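Adenine phosphoribosyltransferase, putative (PDB 5VN4) probably catalyses the salvage of adenine, coupling it to 5-phospho-alpha-D-ribose 1-diphosphate to give AMP and diphosphate, and acts as a homodimer. Local coordinates at residues A[66-70]-A[208-212]; A[83-89]-A[105-111]; A[119-123]-A[168-173]; A[148-154]-A[175-181]. One frame throughout, in Å; residues are numbered along the deposited sequence.

Contact 1 (A[66-70]-A[208-212])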
# COMPACT_ATOMS: atom_id res chain seq x y z
N ILE A 66 6.17 -4.69 13.70
CA ILE A 66 5.04 -3.77 13.54
C ILE A 66 3.73 -4.55 13.55
O ILE A 66 2.78 -4.22 14.27
CB ILE A 66 5.19 -2.95 12.25
CG1 ILE A 66 6.42 -2.05 12.29
CG2 ILE A 66 3.92 -2.14 11.97
CD1 ILE A 66 6.82 -1.57 10.91
N ARG A 67 3.65 -5.57 12.69
CA ARG A 67 2.45 -6.39 12.61
C ARG A 67 2.11 -6.97 13.97
O ARG A 67 0.97 -6.86 14.44
CB ARG A 67 2.70 -7.51 11.59
CG ARG A 67 1.47 -8.33 11.20
CD ARG A 67 1.27 -9.60 12.03
NE ARG A 67 2.48 -10.39 12.28
CZ ARG A 67 2.94 -11.36 11.49
NH1 ARG A 67 2.33 -11.67 10.35
NH2 ARG A 67 4.04 -12.01 11.85
N ASP A 68 3.09 -7.59 14.63
CA ASP A 68 2.83 -8.26 15.89
C ASP A 68 2.38 -7.27 16.96
O ASP A 68 1.48 -7.57 17.75
CB ASP A 68 4.08 -9.01 16.37
CG ASP A 68 4.39 -10.24 15.53
OD1 ASP A 68 3.54 -10.67 14.73
OD2 ASP A 68 5.51 -10.78 15.69
N PHE A 69 3.00 -6.09 16.99
CA PHE A 69 2.62 -5.09 17.98
C PHE A 69 1.15 -4.73 17.86
O PHE A 69 0.40 -4.77 18.85
CB PHE A 69 3.48 -3.83 17.86
CG PHE A 69 3.11 -2.78 18.86
CD1 PHE A 69 3.68 -2.79 20.12
CD2 PHE A 69 2.15 -1.83 18.57
CE1 PHE A 69 3.31 -1.85 21.08
CE2 PHE A 69 1.77 -0.89 19.52
CZ PHE A 69 2.36 -0.90 20.77
N PHE A 70 0.71 -4.37 16.65
CA PHE A 70 -0.66 -3.88 16.50
C PHE A 70 -1.70 -5.01 16.55
O PHE A 70 -2.79 -4.81 17.09
CB PHE A 70 -0.79 -3.02 15.24
CG PHE A 70 -0.18 -1.66 15.39
CD1 PHE A 70 -0.78 -0.72 16.22
CD2 PHE A 70 0.98 -1.32 14.73
CE1 PHE A 70 -0.25 0.54 16.37
CE2 PHE A 70 1.53 -0.06 14.88
CZ PHE A 70 0.91 0.87 15.70
N PHE A 208 -3.11 8.74 19.87
CA PHE A 208 -2.19 8.54 18.76
C PHE A 208 -1.07 7.64 19.25
O PHE A 208 -0.46 7.91 20.28
CB PHE A 208 -1.57 9.87 18.32
CG PHE A 208 -2.43 10.71 17.40
CD1 PHE A 208 -3.79 10.87 17.62
CD2 PHE A 208 -1.85 11.38 16.35
CE1 PHE A 208 -4.55 11.67 16.77
CE2 PHE A 208 -2.59 12.18 15.49
CZ PHE A 208 -3.95 12.34 15.70
N VAL A 209 -0.78 6.58 18.49
CA VAL A 209 0.27 5.63 18.84
C VAL A 209 1.21 5.53 17.64
O VAL A 209 0.84 4.98 16.60
CB VAL A 209 -0.32 4.25 19.19
CG1 VAL A 209 0.79 3.24 19.41
CG2 VAL A 209 -1.24 4.36 20.40
N THR A 210 2.42 6.07 17.78
CA THR A 210 3.42 5.97 16.73
C THR A 210 4.64 5.26 17.30
O THR A 210 5.23 5.74 18.28
CB THR A 210 3.81 7.34 16.17
OG1 THR A 210 4.34 8.17 17.21
CG2 THR A 210 2.61 8.04 15.55
N LEU A 211 5.01 4.13 16.71
CA LEU A 211 5.98 3.25 17.35
C LEU A 211 7.29 3.96 17.67
O LEU A 211 7.80 3.85 18.80
CB LEU A 211 6.23 2.01 16.49
CG LEU A 211 5.00 1.11 16.33
CD1 LEU A 211 5.38 -0.19 15.61
CD2 LEU A 211 4.32 0.83 17.66
N VAL A 212 7.87 4.68 16.70
CA VAL A 212 9.05 5.48 17.02
C VAL A 212 8.76 6.95 16.76
O VAL A 212 7.63 7.33 16.40
CB VAL A 212 10.35 4.95 16.37
CG1 VAL A 212 10.67 3.56 16.91
CG2 VAL A 212 10.25 4.94 14.86

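Contact 2 (A[83-89]-A[105-111]). With MG (magnesium ion), chain F; PPV (pyrophosphate), chain E; PPV (pyrophosphate), chain I.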
# COMPACT_ATOMS: atom_id res chain seq x y z
N HIS A 83 -12.83 -2.37 11.86
CA HIS A 83 -12.24 -1.97 10.59
C HIS A 83 -10.91 -1.28 10.85
O HIS A 83 -10.76 -0.56 11.84
CB HIS A 83 -13.10 -0.95 9.84
CG HIS A 83 -14.48 -1.43 9.50
ND1 HIS A 83 -15.48 -1.55 10.44
CD2 HIS A 83 -15.02 -1.78 8.31
CE1 HIS A 83 -16.57 -1.99 9.85
NE2 HIS A 83 -16.33 -2.13 8.56
N ILE A 84 -9.97 -1.47 9.93
CA ILE A 84 -8.77 -0.64 9.84
C ILE A 84 -8.86 0.16 8.56
O ILE A 84 -9.10 -0.40 7.48
CB ILE A 84 -7.48 -1.49 9.87
CG1 ILE A 84 -7.37 -2.21 11.23
CG2 ILE A 84 -6.25 -0.63 9.57
CD1 ILE A 84 -6.23 -3.16 11.31
N LEU A 85 -8.69 1.48 8.67
CA LEU A 85 -8.72 2.41 7.55
C LEU A 85 -7.31 2.93 7.37
O LEU A 85 -6.74 3.49 8.32
CB LEU A 85 -9.65 3.59 7.87
CG LEU A 85 -11.15 3.42 7.63
CD1 LEU A 85 -11.71 2.20 8.35
CD2 LEU A 85 -11.87 4.68 8.08
N GLY A 86 -6.74 2.76 6.18
CA GLY A 86 -5.37 3.16 5.92
C GLY A 86 -5.24 4.11 4.74
O GLY A 86 -5.99 4.01 3.77
N PHE A 87 -4.27 5.01 4.83
CA PHE A 87 -4.10 6.07 3.83
C PHE A 87 -3.23 5.65 2.65
O PHE A 87 -2.14 5.11 2.83
CB PHE A 87 -3.47 7.31 4.46
CG PHE A 87 -4.34 8.00 5.45
CD1 PHE A 87 -5.24 8.98 5.05
CD2 PHE A 87 -4.25 7.69 6.80
CE1 PHE A 87 -6.02 9.65 5.97
CE2 PHE A 87 -5.04 8.35 7.73
CZ PHE A 87 -5.92 9.33 7.31
N ASP A 88 -3.73 5.93 1.46
CA ASP A 88 -2.93 5.92 0.24
C ASP A 88 -1.77 6.89 0.42
O ASP A 88 -1.99 8.03 0.85
CB ASP A 88 -3.88 6.46 -0.83
CG ASP A 88 -3.52 6.08 -2.24
OD1 ASP A 88 -2.45 5.46 -2.47
OD2 ASP A 88 -4.34 6.41 -3.12
N SER A 89 -0.52 6.48 0.11
CA SER A 89 -0.13 5.16 -0.37
C SER A 89 0.65 4.36 0.68
O SER A 89 0.70 3.14 0.64
CB SER A 89 0.79 5.33 -1.59
OG SER A 89 0.20 6.19 -2.56
N PRO A 105 -12.02 -6.04 7.89
CA PRO A 105 -11.79 -5.31 6.64
C PRO A 105 -10.65 -4.30 6.77
O PRO A 105 -10.48 -3.65 7.81
CB PRO A 105 -13.11 -4.57 6.42
CG PRO A 105 -14.13 -5.40 7.13
CD PRO A 105 -13.42 -5.94 8.34
N PHE A 106 -9.88 -4.18 5.70
CA PHE A 106 -9.00 -3.05 5.49
C PHE A 106 -9.65 -2.12 4.47
O PHE A 106 -9.91 -2.53 3.34
CB PHE A 106 -7.60 -3.46 5.03
CG PHE A 106 -6.71 -2.28 4.83
CD1 PHE A 106 -6.27 -1.54 5.91
CD2 PHE A 106 -6.36 -1.86 3.56
CE1 PHE A 106 -5.46 -0.43 5.74
CE2 PHE A 106 -5.55 -0.76 3.38
CZ PHE A 106 -5.11 -0.04 4.47
N VAL A 107 -9.93 -0.89 4.89
CA VAL A 107 -10.67 0.08 4.09
C VAL A 107 -9.69 1.13 3.58
O VAL A 107 -8.86 1.65 4.34
CB VAL A 107 -11.77 0.74 4.95
CG1 VAL A 107 -12.46 1.87 4.19
CG2 VAL A 107 -12.78 -0.31 5.40
N LEU A 108 -9.79 1.46 2.29
CA LEU A 108 -8.86 2.38 1.65
C LEU A 108 -9.32 3.82 1.81
O LEU A 108 -10.46 4.16 1.48
CB LEU A 108 -8.74 2.06 0.15
CG LEU A 108 -8.53 0.61 -0.25
CD1 LEU A 108 -8.29 0.53 -1.74
CD2 LEU A 108 -7.38 0.01 0.53
N ILE A 109 -8.42 4.68 2.27
CA ILE A 109 -8.61 6.12 2.19
C ILE A 109 -7.71 6.60 1.06
O ILE A 109 -6.48 6.41 1.11
CB ILE A 109 -8.27 6.82 3.51
CG1 ILE A 109 -9.18 6.31 4.62
CG2 ILE A 109 -8.38 8.34 3.35
CD1 ILE A 109 -8.92 6.94 5.96
N ARG A 110 -8.30 7.20 0.02
CA ARG A 110 -7.56 7.43 -1.21
C ARG A 110 -7.62 8.88 -1.64
O ARG A 110 -8.58 9.60 -1.36
CB ARG A 110 -8.03 6.53 -2.34
CG ARG A 110 -7.84 5.04 -2.05
CD ARG A 110 -7.60 4.24 -3.31
NE ARG A 110 -6.30 4.58 -3.87
CZ ARG A 110 -5.77 4.06 -4.97
NH1 ARG A 110 -6.42 3.14 -5.67
NH2 ARG A 110 -4.58 4.47 -5.37
N LYS A 111 -6.58 9.29 -2.36
CA LYS A 111 -6.56 10.60 -2.98
C LYS A 111 -7.65 10.66 -4.05
O LYS A 111 -8.33 9.67 -4.33
CB LYS A 111 -5.13 10.93 -3.43
CG LYS A 111 -4.13 10.94 -2.25
CD LYS A 111 -2.66 10.88 -2.67
CE LYS A 111 -1.96 9.62 -2.12
NZ LYS A 111 -0.51 9.49 -2.49
MG MG F . 1.27 10.23 -2.13
O11 PPV E . 2.72 12.59 0.39
P1 PPV E . 2.30 11.58 -0.66
O21 PPV E . 2.89 11.83 -2.03
O31 PPV E . 0.81 11.32 -0.64
OPP PPV E . 2.97 10.21 -0.12
P2 PPV E . 2.70 8.65 -0.48
O12 PPV E . 4.13 8.20 -0.34
O22 PPV E . 1.74 8.19 0.59
O32 PPV E . 2.18 8.52 -1.89
O11 PPV I . -2.34 5.17 -11.55
P1 PPV I . -3.49 4.44 -10.90
O21 PPV I . -4.27 3.54 -11.82
O31 PPV I . -4.36 5.31 -10.02
OPP PPV I . -2.78 3.41 -9.90
P2 PPV I . -3.14 3.24 -8.34
O12 PPV I . -2.37 1.97 -8.06
O22 PPV I . -4.65 3.11 -8.31
O32 PPV I . -2.61 4.49 -7.67

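Contact 3 (A[119-123]-A[168-173])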
# COMPACT_ATOMS: atom_id res chain seq x y z
N ILE A 119 -18.63 7.78 -3.09
CA ILE A 119 -17.52 8.03 -2.18
C ILE A 119 -17.74 9.34 -1.44
O ILE A 119 -18.40 10.25 -1.94
CB ILE A 119 -16.14 8.00 -2.90
CG1 ILE A 119 -16.00 9.18 -3.86
CG2 ILE A 119 -15.95 6.69 -3.64
CD1 ILE A 119 -14.66 9.21 -4.61
N ILE A 120 -17.17 9.42 -0.23
CA ILE A 120 -17.23 10.61 0.61
C ILE A 120 -15.88 11.30 0.50
O ILE A 120 -14.84 10.65 0.61
CB ILE A 120 -17.50 10.23 2.07
CG1 ILE A 120 -18.71 9.31 2.20
CG2 ILE A 120 -17.65 11.49 2.93
CD1 ILE A 120 -18.83 8.70 3.57
N LYS A 121 -15.89 12.62 0.32
CA LYS A 121 -14.66 13.40 0.22
C LYS A 121 -14.46 14.25 1.46
O LYS A 121 -15.41 14.85 1.99
CB LYS A 121 -14.65 14.29 -1.03
CG LYS A 121 -15.66 15.42 -1.02
CD LYS A 121 -15.43 16.36 -2.20
CE LYS A 121 -16.53 17.41 -2.30
NZ LYS A 121 -16.30 18.37 -3.42
N SER A 122 -13.22 14.31 1.94
CA SER A 122 -12.84 15.15 3.06
C SER A 122 -12.73 16.61 2.61
O SER A 122 -12.88 16.94 1.43
CB SER A 122 -11.49 14.70 3.61
OG SER A 122 -10.43 15.08 2.74
N GLU A 123 -12.44 17.50 3.56
CA GLU A 123 -11.97 18.82 3.19
C GLU A 123 -10.57 18.71 2.58
O GLU A 123 -9.85 17.74 2.83
CB GLU A 123 -11.90 19.70 4.43
CG GLU A 123 -13.24 19.99 5.05
CD GLU A 123 -14.07 20.93 4.21
OE1 GLU A 123 -13.48 21.80 3.54
OE2 GLU A 123 -15.31 20.79 4.21
N GLN A 168 -12.19 13.39 9.52
CA GLN A 168 -13.38 13.94 8.88
C GLN A 168 -14.20 12.84 8.21
O GLN A 168 -15.44 12.85 8.29
CB GLN A 168 -12.98 15.01 7.86
CG GLN A 168 -12.41 16.25 8.53
CD GLN A 168 -11.71 17.20 7.58
OE1 GLN A 168 -11.38 16.84 6.45
NE2 GLN A 168 -11.46 18.43 8.05
N LEU A 169 -13.54 11.88 7.57
CA LEU A 169 -14.26 10.80 6.89
C LEU A 169 -14.89 9.83 7.89
O LEU A 169 -16.01 9.35 7.67
CB LEU A 169 -13.31 10.07 5.94
CG LEU A 169 -12.79 10.92 4.77
CD1 LEU A 169 -11.68 10.17 4.03
CD2 LEU A 169 -13.92 11.31 3.81
N VAL A 170 -14.19 9.53 8.99
CA VAL A 170 -14.78 8.71 10.05
C VAL A 170 -16.01 9.41 10.63
O VAL A 170 -17.07 8.80 10.82
CB VAL A 170 -13.73 8.40 11.12
CG1 VAL A 170 -14.37 7.72 12.33
CG2 VAL A 170 -12.61 7.55 10.55
N ASP A 171 -15.87 10.70 10.90
CA ASP A 171 -16.95 11.52 11.43
C ASP A 171 -18.15 11.55 10.48
O ASP A 171 -19.30 11.58 10.92
CB ASP A 171 -16.41 12.93 11.68
CG ASP A 171 -17.41 13.83 12.34
OD1 ASP A 171 -17.63 13.67 13.56
OD2 ASP A 171 -17.96 14.71 11.64
N ALA A 172 -17.89 11.52 9.17
CA ALA A 172 -18.96 11.56 8.18
C ALA A 172 -19.87 10.35 8.24
O ALA A 172 -20.99 10.42 7.72
CB ALA A 172 -18.36 11.71 6.77
N CYS A 173 -19.42 9.25 8.83
CA CYS A 173 -20.25 8.07 9.01
C CYS A 173 -20.65 7.83 10.46
O CYS A 173 -21.33 6.84 10.75
CB CYS A 173 -19.56 6.82 8.45
SG CYS A 173 -19.17 6.92 6.68
O HOH W 1 -8.83 17.57 5.50

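Contact 4 (A[148-154]-A[175-181]). With HSX (5-O-phosphono-alpha-D-ribofuranose), chain D.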
# COMPACT_ATOMS: atom_id res chain seq x y z
N SER A 148 -19.45 1.04 13.61
CA SER A 148 -18.09 0.56 13.43
C SER A 148 -17.17 1.14 14.50
O SER A 148 -17.40 2.24 15.02
CB SER A 148 -17.58 0.94 12.04
OG SER A 148 -18.45 0.42 11.04
N ARG A 149 -16.12 0.39 14.81
CA ARG A 149 -15.05 0.83 15.70
C ARG A 149 -13.76 0.75 14.89
O ARG A 149 -13.28 -0.35 14.59
CB ARG A 149 -14.99 -0.05 16.95
CG ARG A 149 -16.15 0.21 17.93
CD ARG A 149 -16.17 -0.77 19.09
NE ARG A 149 -14.83 -0.99 19.64
CZ ARG A 149 -14.27 -0.22 20.58
NH1 ARG A 149 -14.93 0.83 21.06
NH2 ARG A 149 -13.06 -0.50 21.02
N VAL A 150 -13.22 1.91 14.52
CA VAL A 150 -12.17 1.94 13.51
C VAL A 150 -10.83 2.43 14.06
O VAL A 150 -10.75 3.20 15.03
CB VAL A 150 -12.61 2.76 12.27
CG1 VAL A 150 -13.97 2.30 11.78
CG2 VAL A 150 -12.62 4.23 12.58
N VAL A 151 -9.77 1.97 13.41
CA VAL A 151 -8.42 2.48 13.61
C VAL A 151 -7.97 3.11 12.30
O VAL A 151 -8.15 2.51 11.24
CB VAL A 151 -7.46 1.34 14.01
CG1 VAL A 151 -5.99 1.78 13.93
CG2 VAL A 151 -7.80 0.82 15.39
N LEU A 152 -7.41 4.32 12.38
CA LEU A 152 -6.75 4.95 11.24
C LEU A 152 -5.27 4.64 11.30
O LEU A 152 -4.65 4.76 12.36
CB LEU A 152 -6.93 6.47 11.32
CG LEU A 152 -8.32 7.00 10.98
CD1 LEU A 152 -8.44 8.46 11.43
CD2 LEU A 152 -8.60 6.87 9.50
N ILE A 153 -4.68 4.23 10.17
CA ILE A 153 -3.26 3.88 10.14
C ILE A 153 -2.54 4.56 8.97
O ILE A 153 -3.08 4.66 7.86
CB ILE A 153 -3.02 2.35 10.15
CG1 ILE A 153 -1.54 2.02 10.37
CG2 ILE A 153 -3.54 1.69 8.86
CD1 ILE A 153 -1.29 0.57 10.77
N ASP A 154 -1.34 5.05 9.25
CA ASP A 154 -0.44 5.63 8.25
C ASP A 154 0.98 5.29 8.67
O ASP A 154 1.21 4.72 9.74
CB ASP A 154 -0.65 7.14 8.16
CG ASP A 154 -0.40 7.68 6.77
OD1 ASP A 154 0.14 6.93 5.92
OD2 ASP A 154 -0.76 8.86 6.53
N ALA A 175 -18.92 6.92 12.97
CA ALA A 175 -18.28 5.75 13.56
C ALA A 175 -17.45 6.14 14.78
O ALA A 175 -17.11 7.31 14.99
CB ALA A 175 -17.37 5.08 12.54
N THR A 176 -17.12 5.14 15.59
CA THR A 176 -16.24 5.35 16.74
C THR A 176 -14.79 5.23 16.28
O THR A 176 -14.41 4.22 15.68
CB THR A 176 -16.55 4.32 17.83
OG1 THR A 176 -17.86 4.56 18.34
CG2 THR A 176 -15.54 4.43 18.96
N LEU A 177 -14.00 6.26 16.55
CA LEU A 177 -12.57 6.23 16.25
C LEU A 177 -11.85 5.74 17.50
O LEU A 177 -11.83 6.43 18.53
CB LEU A 177 -12.09 7.61 15.82
CG LEU A 177 -10.59 7.72 15.50
CD1 LEU A 177 -10.16 6.70 14.44
CD2 LEU A 177 -10.23 9.13 15.05
N VAL A 178 -11.30 4.53 17.42
CA VAL A 178 -10.67 3.92 18.59
C VAL A 178 -9.26 4.45 18.80
O VAL A 178 -8.87 4.78 19.93
CB VAL A 178 -10.69 2.39 18.44
CG1 VAL A 178 -9.98 1.72 19.61
CG2 VAL A 178 -12.13 1.89 18.33
N GLU A 179 -8.47 4.54 17.73
CA GLU A 179 -7.07 4.87 17.86
C GLU A 179 -6.56 5.31 16.50
O GLU A 179 -7.10 4.91 15.46
CB GLU A 179 -6.28 3.64 18.33
CG GLU A 179 -4.83 3.86 18.63
CD GLU A 179 -4.28 2.79 19.54
OE1 GLU A 179 -4.62 2.80 20.74
OE2 GLU A 179 -3.51 1.94 19.05
N VAL A 180 -5.52 6.13 16.54
CA VAL A 180 -4.73 6.52 15.38
C VAL A 180 -3.37 5.85 15.53
O VAL A 180 -2.75 5.94 16.59
CB VAL A 180 -4.60 8.05 15.36
CG1 VAL A 180 -3.41 8.51 14.53
CG2 VAL A 180 -5.91 8.69 14.88
N ALA A 181 -2.92 5.16 14.47
CA ALA A 181 -1.71 4.34 14.52
C ALA A 181 -0.72 4.75 13.44
O ALA A 181 -1.11 5.06 12.31
CB ALA A 181 -2.05 2.86 14.33
C1 HSX D . 3.01 11.57 3.95
O4 HSX D . 2.41 12.65 4.69
C2 HSX D . 2.94 10.40 4.90
O2 HSX D . 2.99 9.14 4.21
C3 HSX D . 1.63 10.63 5.62
O3 HSX D . 0.51 10.24 4.81
C4 HSX D . 1.60 12.15 5.76
C5 HSX D . 2.13 12.64 7.11
O5 HSX D . 2.25 14.06 7.12
P' HSX D . 1.17 15.00 7.89
O1X HSX D . -0.11 15.02 7.08
O2X HSX D . 0.99 14.41 9.27
O3X HSX D . 1.87 16.34 7.92
O1 HSX D . 2.24 11.31 2.77
O HOH W 2 -19.45 2.79 16.75
O HOH W 3 -17.99 2.51 21.00

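Contact 1 (A[66-70]-A[208-212])
Residues 66-70, part of helix 60-75, lie beside the strand that begins at F208 and turns a corner at L211 and V212. The backbones keep their distance: the closest CA atoms, of I66 and L211, are 8.0 Å apart, and no hydrogen bond crosses, so side chains alone fill the gap. L211 contributes most, with 88 Å² covered. Its CD2 lies over the ring face of F69, 3.8 Å from the centroid in a CH-pi contact, while its CD1 approaches CG1 of I66 and CE2 of F70, each at 3.9 Å. V209, pointing toward the helix, brings CG1 to 4.2 Å from both F69 CE2 and F70 CE1. Flat aromatic rings and branched aliphatics suit this buried, apolar seam, whereas R67 faces away and forms a salt bridge with D68 (NE to OD1, 2.7 Å) and another with E101 of the second subunit. The helix packs on the central sheet, where V209 hydrogen-bonds along strand 176-182 and F70 touches A181; F31 of helix 26-34 covers I66 and L211.

Contact 2 (A[83-89]-A[105-111])
K111 is modelled with its NZ only 2.0 Å from the magnesium ion, a striking position for an amine, which could coordinate a metal only when deprotonated, and the peptide between D88 and S89 is cis although no proline follows. O21, O31 and O32 of one pyrophosphate and K114 NZ of the second subunit also bind the ion. Such a cis peptide is known from the pyrophosphate loop of type I phosphoribosyltransferases; here S89 N donates to O22 of this pyrophosphate at 2.9 Å. R110 holds D88, its NE and NH2 lying 2.8 and 3.0 Å from D88 OD2 in a salt bridge, and R110 NH2 also reaches O32 of the other pyrophosphate, bound mainly by the second subunit, at 3.0 Å.

Behind these loops the axes of the short parallel strand segments approach to 4.7 Å at 29°, joined by five backbone hydrogen bonds from I84 N to P105 O (3.1 Å) through D88 N to I109 O (2.8 Å). Glycine suits position 86 because any side chain there would clash with the F106 ring. On the other face I109 CD1 sits over the F87 ring, 4.2 Å from its centroid, and L85 CD1 packs 3.7 Å from V107 CB.

The two strands and connecting helix 95-102 form a beta-alpha-beta unit; the helix covers I84 and F106, helix 161-172 covers L85, F87 and I109, and strand 149-153 flanks strand 83-87.

Contact 3 (A[119-123]-A[168-173])
This is a strand-on-helix packing contact at the periphery of the fold, about 18 Å from the centre of the chain, where strand 119-121 leans on the C-terminal end of helix 161-172. The short axes approach to 8.9 Å at 128°, and the nearest backbones are at S122 and L169, with CA atoms 6.0 Å apart. I120 points toward the helix and has the largest covered area of any residue here: its CG2 meets L169 CD2 at 3.8 Å and A172 CB at 3.9 Å, while its CD1 touches C173 SG at 3.6 Å. The small alanine lets the branched side chain settle close to the helix, and L169 CD2 also reaches the strand backbone, 3.4 Å from I120 O. Strand 119-121 pairs with strand 138-140 in an antiparallel hairpin. K127, E128 and Y129, between those strands, belong to the ligand pockets, consistent with the flexible catalytic loop of type I phosphoribosyltransferases.

Polar groups take over beyond the strand. Q168, at the helix surface, accepts a hydrogen bond on OE1 from E123 N at 3.1 Å, and S122 OG donates to E123 O at 2.7 Å. A water lies 2.8 Å from Q168 OE1 and 2.9 Å from E123 O. I119, I120 and K121 also pair in parallel with a strand of the second subunit, and D171 forms a salt bridge to K240 of that subunit.

Contact 4 (A[148-154]-A[175-181])
Six backbone hydrogen bonds join these parallel strands, whose axes come within 4.6 Å at 38°. S148 O accepts from T176 N at 3.0 Å and V150 N donates to T176 O at 2.8 Å; V150 O then takes V178 N at 2.8 Å. Here the register slips: V150 pairs with L177 but L152 with V180, so the second strand carries one extra residue, a beta bulge. V178 has near-helical angles (phi -81°, psi -45°), and E179 N, 3.8 Å from V150 O, finds no partner. Pairing resumes with L152 N to E179 O (3.2 Å), A181 N to L152 O (2.8 Å) and D154 N to A181 O (3.1 Å).

The charged side chains are satisfied outside the pair: E179 by R73 and Y74, R149 by the carbonyl of P80, while the guanidinium face of R149 covers V178 CG2, 3.7 Å from R149 NH2. A water bridges S148 O (2.7 Å) and T176 OG1 (2.9 Å) at the exposed end. Branched aliphatics suit the buried interior, as where L152 CD1 meets L177 CD1 at 3.9 Å.

At the other end D154 OD2 accepts from O3 of the ribose phosphate at 2.5 Å. An acid closing a parallel strand, followed by D155 and a loop that wraps the phosphate through T159, G160 and T162, is the PRPP-binding motif of type I phosphoribosyltransferases.

In the fold
Contacts 2, 4 and 1 share one central sheet, in which strands 106-109, 83-87, 149-153, 176-182 and 208-213 lie side by side and parallel, the core of the phosphoribosyltransferase fold. Contact 4 is about 11 Å from contact 2 and about 13 Å from contact 1, centre to centre. Contact 3 lies about 12 Å from contact 2 and 25 Å from contact 1, with V170 of its helix resting on V150 and L152. Along the chain contact 1 encloses the others; contact 2 closes before contacts 3 and 4 open, and these two interlace. The sheet thus brings the pyrophosphate loop of contact 2 and the ribose-binding D154 of contact 4 to one site.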